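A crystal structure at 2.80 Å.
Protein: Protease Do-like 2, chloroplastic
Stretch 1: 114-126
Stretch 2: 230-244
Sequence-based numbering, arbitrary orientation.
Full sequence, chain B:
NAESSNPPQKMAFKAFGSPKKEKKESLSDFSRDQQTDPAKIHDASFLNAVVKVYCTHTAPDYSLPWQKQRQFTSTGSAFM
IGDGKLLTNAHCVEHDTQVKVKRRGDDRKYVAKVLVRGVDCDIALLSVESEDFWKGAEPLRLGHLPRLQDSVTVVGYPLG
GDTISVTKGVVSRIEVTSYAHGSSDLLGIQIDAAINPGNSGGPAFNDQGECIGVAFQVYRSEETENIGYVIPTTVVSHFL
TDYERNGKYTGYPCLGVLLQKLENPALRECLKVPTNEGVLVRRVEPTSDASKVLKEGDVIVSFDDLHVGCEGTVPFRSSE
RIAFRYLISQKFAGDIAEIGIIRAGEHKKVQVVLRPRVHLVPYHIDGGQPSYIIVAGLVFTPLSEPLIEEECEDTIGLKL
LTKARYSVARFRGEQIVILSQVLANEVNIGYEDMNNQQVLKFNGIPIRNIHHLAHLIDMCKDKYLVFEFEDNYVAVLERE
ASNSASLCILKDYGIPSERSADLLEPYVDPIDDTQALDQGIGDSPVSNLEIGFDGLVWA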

# COMPACT_ATOMS: atom_id res chain seq x y z
N VAL B 114 4.56 3.25 43.25
CA VAL B 114 3.17 3.22 42.83
C VAL B 114 2.29 2.68 43.95
O VAL B 114 2.25 1.47 44.20
CB VAL B 114 2.99 2.26 41.64
CG1 VAL B 114 1.60 2.41 41.03
CG2 VAL B 114 4.07 2.50 40.62
N LEU B 115 1.53 3.59 44.57
CA LEU B 115 0.65 3.25 45.69
C LEU B 115 -0.51 2.36 45.26
O LEU B 115 -0.72 1.28 45.82
CB LEU B 115 0.10 4.52 46.33
CG LEU B 115 1.07 5.46 47.04
CD1 LEU B 115 0.31 6.62 47.66
CD2 LEU B 115 1.86 4.72 48.10
N VAL B 116 -1.28 2.84 44.29
CA VAL B 116 -2.45 2.10 43.84
C VAL B 116 -2.78 2.47 42.41
O VAL B 116 -2.59 3.60 41.99
CB VAL B 116 -3.66 2.38 44.77
CG1 VAL B 116 -4.01 3.86 44.77
CG2 VAL B 116 -4.85 1.52 44.37
N ARG B 117 -3.28 1.51 41.64
CA ARG B 117 -3.62 1.81 40.26
C ARG B 117 -4.94 1.21 39.79
O ARG B 117 -5.09 -0.00 39.73
CB ARG B 117 -2.47 1.37 39.36
CG ARG B 117 -2.18 -0.11 39.43
CD ARG B 117 -0.89 -0.45 38.71
NE ARG B 117 0.28 -0.30 39.58
CZ ARG B 117 1.53 -0.36 39.15
NH1 ARG B 117 1.78 -0.55 37.86
NH2 ARG B 117 2.53 -0.21 40.00
N GLY B 118 -5.91 2.07 39.47
CA GLY B 118 -7.09 1.65 38.73
C GLY B 118 -6.80 1.45 37.25
O GLY B 118 -6.43 2.39 36.56
N VAL B 119 -7.04 0.26 36.74
CA VAL B 119 -6.76 -0.00 35.33
C VAL B 119 -7.83 0.50 34.35
O VAL B 119 -7.49 1.03 33.30
CB VAL B 119 -6.50 -1.48 35.07
CG1 VAL B 119 -6.95 -1.85 33.66
CG2 VAL B 119 -5.02 -1.78 35.28
N ASP B 120 -9.10 0.33 34.70
CA ASP B 120 -10.19 0.71 33.80
C ASP B 120 -10.54 2.21 33.80
O ASP B 120 -11.17 2.70 32.86
CB ASP B 120 -11.44 -0.17 34.01
CG ASP B 120 -11.73 -0.46 35.47
OD1 ASP B 120 -10.82 -0.32 36.30
OD2 ASP B 120 -12.88 -0.85 35.78
N CYS B 121 -10.15 2.93 34.84
CA CYS B 121 -10.26 4.39 34.84
C CYS B 121 -8.92 5.05 34.49
O CYS B 121 -8.84 6.29 34.41
CB CYS B 121 -10.74 4.88 36.20
SG CYS B 121 -9.64 4.44 37.56
N ASP B 122 -7.89 4.23 34.29
CA ASP B 122 -6.53 4.67 33.95
C ASP B 122 -5.94 5.75 34.86
O ASP B 122 -5.50 6.81 34.40
CB ASP B 122 -6.39 5.06 32.48
CG ASP B 122 -4.94 5.16 32.04
OD1 ASP B 122 -4.07 4.52 32.68
OD2 ASP B 122 -4.66 5.88 31.06
N ILE B 123 -5.91 5.48 36.15
CA ILE B 123 -5.36 6.41 37.11
C ILE B 123 -4.35 5.68 37.99
O ILE B 123 -4.50 4.49 38.29
CB ILE B 123 -6.48 7.03 37.99
CG1 ILE B 123 -7.40 7.91 37.14
CG2 ILE B 123 -5.90 7.85 39.14
CD1 ILE B 123 -8.57 8.46 37.91
N ALA B 124 -3.30 6.39 38.40
CA ALA B 124 -2.36 5.83 39.35
C ALA B 124 -1.89 6.91 40.29
O ALA B 124 -1.74 8.07 39.90
CB ALA B 124 -1.20 5.16 38.64
N LEU B 125 -1.67 6.53 41.54
CA LEU B 125 -1.15 7.44 42.53
C LEU B 125 0.29 7.04 42.77
O LEU B 125 0.64 5.87 42.69
CB LEU B 125 -1.95 7.32 43.82
CG LEU B 125 -2.43 8.64 44.42
CD1 LEU B 125 -2.99 9.54 43.34
CD2 LEU B 125 -3.47 8.37 45.50
N LEU B 126 1.15 8.02 43.02
CA LEU B 126 2.54 7.73 43.34
C LEU B 126 2.96 8.47 44.61
O LEU B 126 2.47 9.57 44.89
CB LEU B 126 3.47 8.14 42.19
CG LEU B 126 3.23 7.66 40.76
CD1 LEU B 126 4.19 8.38 39.84
CD2 LEU B 126 3.39 6.17 40.63
N VAL B 230 -9.99 13.83 28.56
CA VAL B 230 -9.68 14.11 29.95
C VAL B 230 -10.53 13.28 30.89
O VAL B 230 -11.75 13.31 30.84
CB VAL B 230 -9.89 15.59 30.29
CG1 VAL B 230 -9.63 15.83 31.78
CG2 VAL B 230 -8.98 16.47 29.44
N ILE B 231 -9.87 12.53 31.77
CA ILE B 231 -10.56 11.89 32.87
C ILE B 231 -11.00 12.96 33.87
O ILE B 231 -10.16 13.64 34.47
CB ILE B 231 -9.62 10.91 33.56
CG1 ILE B 231 -9.11 9.89 32.54
CG2 ILE B 231 -10.33 10.23 34.72
CD1 ILE B 231 -7.72 9.38 32.79
N PRO B 232 -12.33 13.14 34.04
CA PRO B 232 -12.82 14.22 34.91
C PRO B 232 -12.58 14.00 36.41
O PRO B 232 -12.33 12.88 36.87
CB PRO B 232 -14.33 14.25 34.62
CG PRO B 232 -14.64 12.92 34.04
CD PRO B 232 -13.41 12.48 33.30
N THR B 233 -12.67 15.11 37.14
CA THR B 233 -12.55 15.11 38.59
C THR B 233 -13.41 14.07 39.28
O THR B 233 -12.97 13.40 40.22
CB THR B 233 -12.93 16.49 39.15
OG1 THR B 233 -11.97 17.45 38.72
CG2 THR B 233 -12.96 16.47 40.68
N THR B 234 -14.66 13.93 38.84
CA THR B 234 -15.59 13.01 39.49
C THR B 234 -15.11 11.56 39.44
O THR B 234 -15.26 10.82 40.41
CB THR B 234 -17.01 13.14 38.92
OG1 THR B 234 -17.05 12.66 37.58
CG2 THR B 234 -17.43 14.60 38.91
N VAL B 235 -14.54 11.14 38.32
CA VAL B 235 -14.02 9.79 38.20
C VAL B 235 -12.80 9.68 39.07
O VAL B 235 -12.51 8.63 39.64
CB VAL B 235 -13.62 9.45 36.77
CG1 VAL B 235 -12.90 8.12 36.74
CG2 VAL B 235 -14.85 9.41 35.88
N VAL B 236 -12.07 10.78 39.17
CA VAL B 236 -10.90 10.85 40.03
C VAL B 236 -11.25 10.76 41.50
O VAL B 236 -10.60 10.03 42.25
CB VAL B 236 -10.08 12.13 39.80
CG1 VAL B 236 -8.94 12.19 40.80
CG2 VAL B 236 -9.56 12.15 38.38
N SER B 237 -12.28 11.51 41.91
CA SER B 237 -12.74 11.49 43.31
C SER B 237 -13.08 10.07 43.68
O SER B 237 -12.62 9.56 44.69
CB SER B 237 -14.00 12.34 43.51
OG SER B 237 -13.84 13.65 43.01
N HIS B 238 -13.88 9.44 42.82
CA HIS B 238 -14.32 8.07 43.04
C HIS B 238 -13.12 7.18 43.31
O HIS B 238 -13.16 6.33 44.19
CB HIS B 238 -15.07 7.56 41.81
CG HIS B 238 -15.66 6.20 42.01
ND1 HIS B 238 -14.89 5.06 42.13
CD2 HIS B 238 -16.95 5.80 42.11
CE1 HIS B 238 -15.68 4.02 42.29
NE2 HIS B 238 -16.93 4.43 42.29
N PHE B 239 -12.06 7.38 42.55
CA PHE B 239 -10.86 6.60 42.73
C PHE B 239 -10.21 6.88 44.09
O PHE B 239 -9.82 5.96 44.81
CB PHE B 239 -9.87 6.87 41.60
CG PHE B 239 -8.65 6.03 41.67
CD1 PHE B 239 -8.72 4.66 41.44
CD2 PHE B 239 -7.42 6.59 41.98
CE1 PHE B 239 -7.60 3.88 41.52
CE2 PHE B 239 -6.30 5.81 42.06
CZ PHE B 239 -6.38 4.45 41.83
N LEU B 240 -10.09 8.15 44.43
CA LEU B 240 -9.43 8.49 45.68
C LEU B 240 -10.20 7.99 46.90
O LEU B 240 -9.61 7.42 47.81
CB LEU B 240 -9.16 10.00 45.77
CG LEU B 240 -8.18 10.53 44.73
CD1 LEU B 240 -8.03 12.05 44.85
CD2 LEU B 240 -6.83 9.83 44.84
N THR B 241 -11.52 8.20 46.93
CA THR B 241 -12.28 7.75 48.10
C THR B 241 -12.33 6.23 48.13
O THR B 241 -12.32 5.62 49.20
CB THR B 241 -13.71 8.39 48.22
OG1 THR B 241 -14.71 7.37 48.17
CG2 THR B 241 -13.97 9.41 47.13
N ASP B 242 -12.36 5.61 46.95
CA ASP B 242 -12.27 4.16 46.89
C ASP B 242 -11.04 3.76 47.69
O ASP B 242 -11.10 2.89 48.56
CB ASP B 242 -12.16 3.69 45.43
CG ASP B 242 -12.17 2.18 45.29
OD1 ASP B 242 -12.08 1.68 44.15
OD2 ASP B 242 -12.26 1.47 46.32
N TYR B 243 -9.93 4.43 47.41
CA TYR B 243 -8.64 4.10 48.03
C TYR B 243 -8.59 4.42 49.52
O TYR B 243 -8.05 3.64 50.31
CB TYR B 243 -7.52 4.83 47.28
CG TYR B 243 -6.13 4.55 47.79
CD1 TYR B 243 -5.64 3.25 47.86
CD2 TYR B 243 -5.30 5.58 48.18
CE1 TYR B 243 -4.36 2.99 48.33
CE2 TYR B 243 -4.02 5.33 48.65
CZ TYR B 243 -3.56 4.04 48.72
OH TYR B 243 -2.29 3.81 49.18
N GLU B 244 -9.15 5.56 49.92
CA GLU B 244 -9.17 5.91 51.33
C GLU B 244 -9.98 4.90 52.14
O GLU B 244 -9.48 4.36 53.13
CB GLU B 244 -9.72 7.32 51.55
CG GLU B 244 -8.68 8.41 51.36
CD GLU B 244 -9.18 9.77 51.78
OE1 GLU B 244 -10.41 9.99 51.77
OE2 GLU B 244 -8.34 10.63 52.13

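The most unusual feature of this contact is a residue without a side chain: the ring of Phe-239 packs against bare backbone at Gly-118, with Gly-118 N 3.2 Å from Phe-239 CE1. A CB in ideal position on Gly-118 would point toward the helix and lie 2.9 Å from Phe-239 CE1, a clash, and it would fall 2.6 Å from Cys-121 SG. Glycine suits this place because the aromatic ring and the sulfur already fill the space that a side chain would need.

The example illustrates a general principle: a helix can be packed against a β-hairpin without a hydrogen bond between them. None crosses here, and 605 Å² is buried, both sides summed. Many backbone polar groups are instead paired within each element. In the hairpin, Leu-115 N donates to Leu-125 O (3.1 Å) and Ile-123 N to Gly-118 O (3.2 Å); the helix begins after Pro-232, its N-cap residue, whose O accepts from Val-236 N at 3.1 Å. The helix axis passes 10.1 and 10.0 Å from the axes of the two strands.

Phe-239 gives up the largest area, 122 Å². Its CA-to-CB bond points toward the hairpin, and in the t rotamer the ring packs there; Ile-123 covers one face: Ile-123 CB stands 4.3 Å from the centroid of the Phe-239 ring, a CH-pi contact, and Ile-123 CG2 comes within 3.5 Å of Phe-239 CD2. Cys-121 approaches obliquely, its SG 4.0 Å from Phe-239 CD1, a small, polarizable group in a buried corner.

One helical turn on, Tyr-243 repeats the t rotamer and receives Val-116 over a face. Val-116 CG1 lies 3.6 Å from the centroid of the Tyr-243 ring, only 13° off its normal, and the same methyl reaches Phe-239 CZ at 3.8 Å. Val-116 thus packs against two successive rings, with CG1 the closer methyl to each. Near the exposed Leu-115, whose CB is 3.8 Å from Tyr-243 OH, tyrosine combines an apolar ring with a polar end at a partly exposed site.

Ile-123, in its extended m,t conformation, sends CD1 to within 3.8 Å of Val-236 CG2 and 4.1 Å of Ile-231 CG2, while Cys-121 CB meets Val-235 CG1 at 3.9 Å. Leu-240 leaves the helix sideways, but its end bends nearer, bringing Leu-240 CD2 3.7 Å from Leu-125 CD2. Alternation along the strand sorts the rest: Ile-123 and Leu-125 point toward the helix, and Ala-124 between them points away.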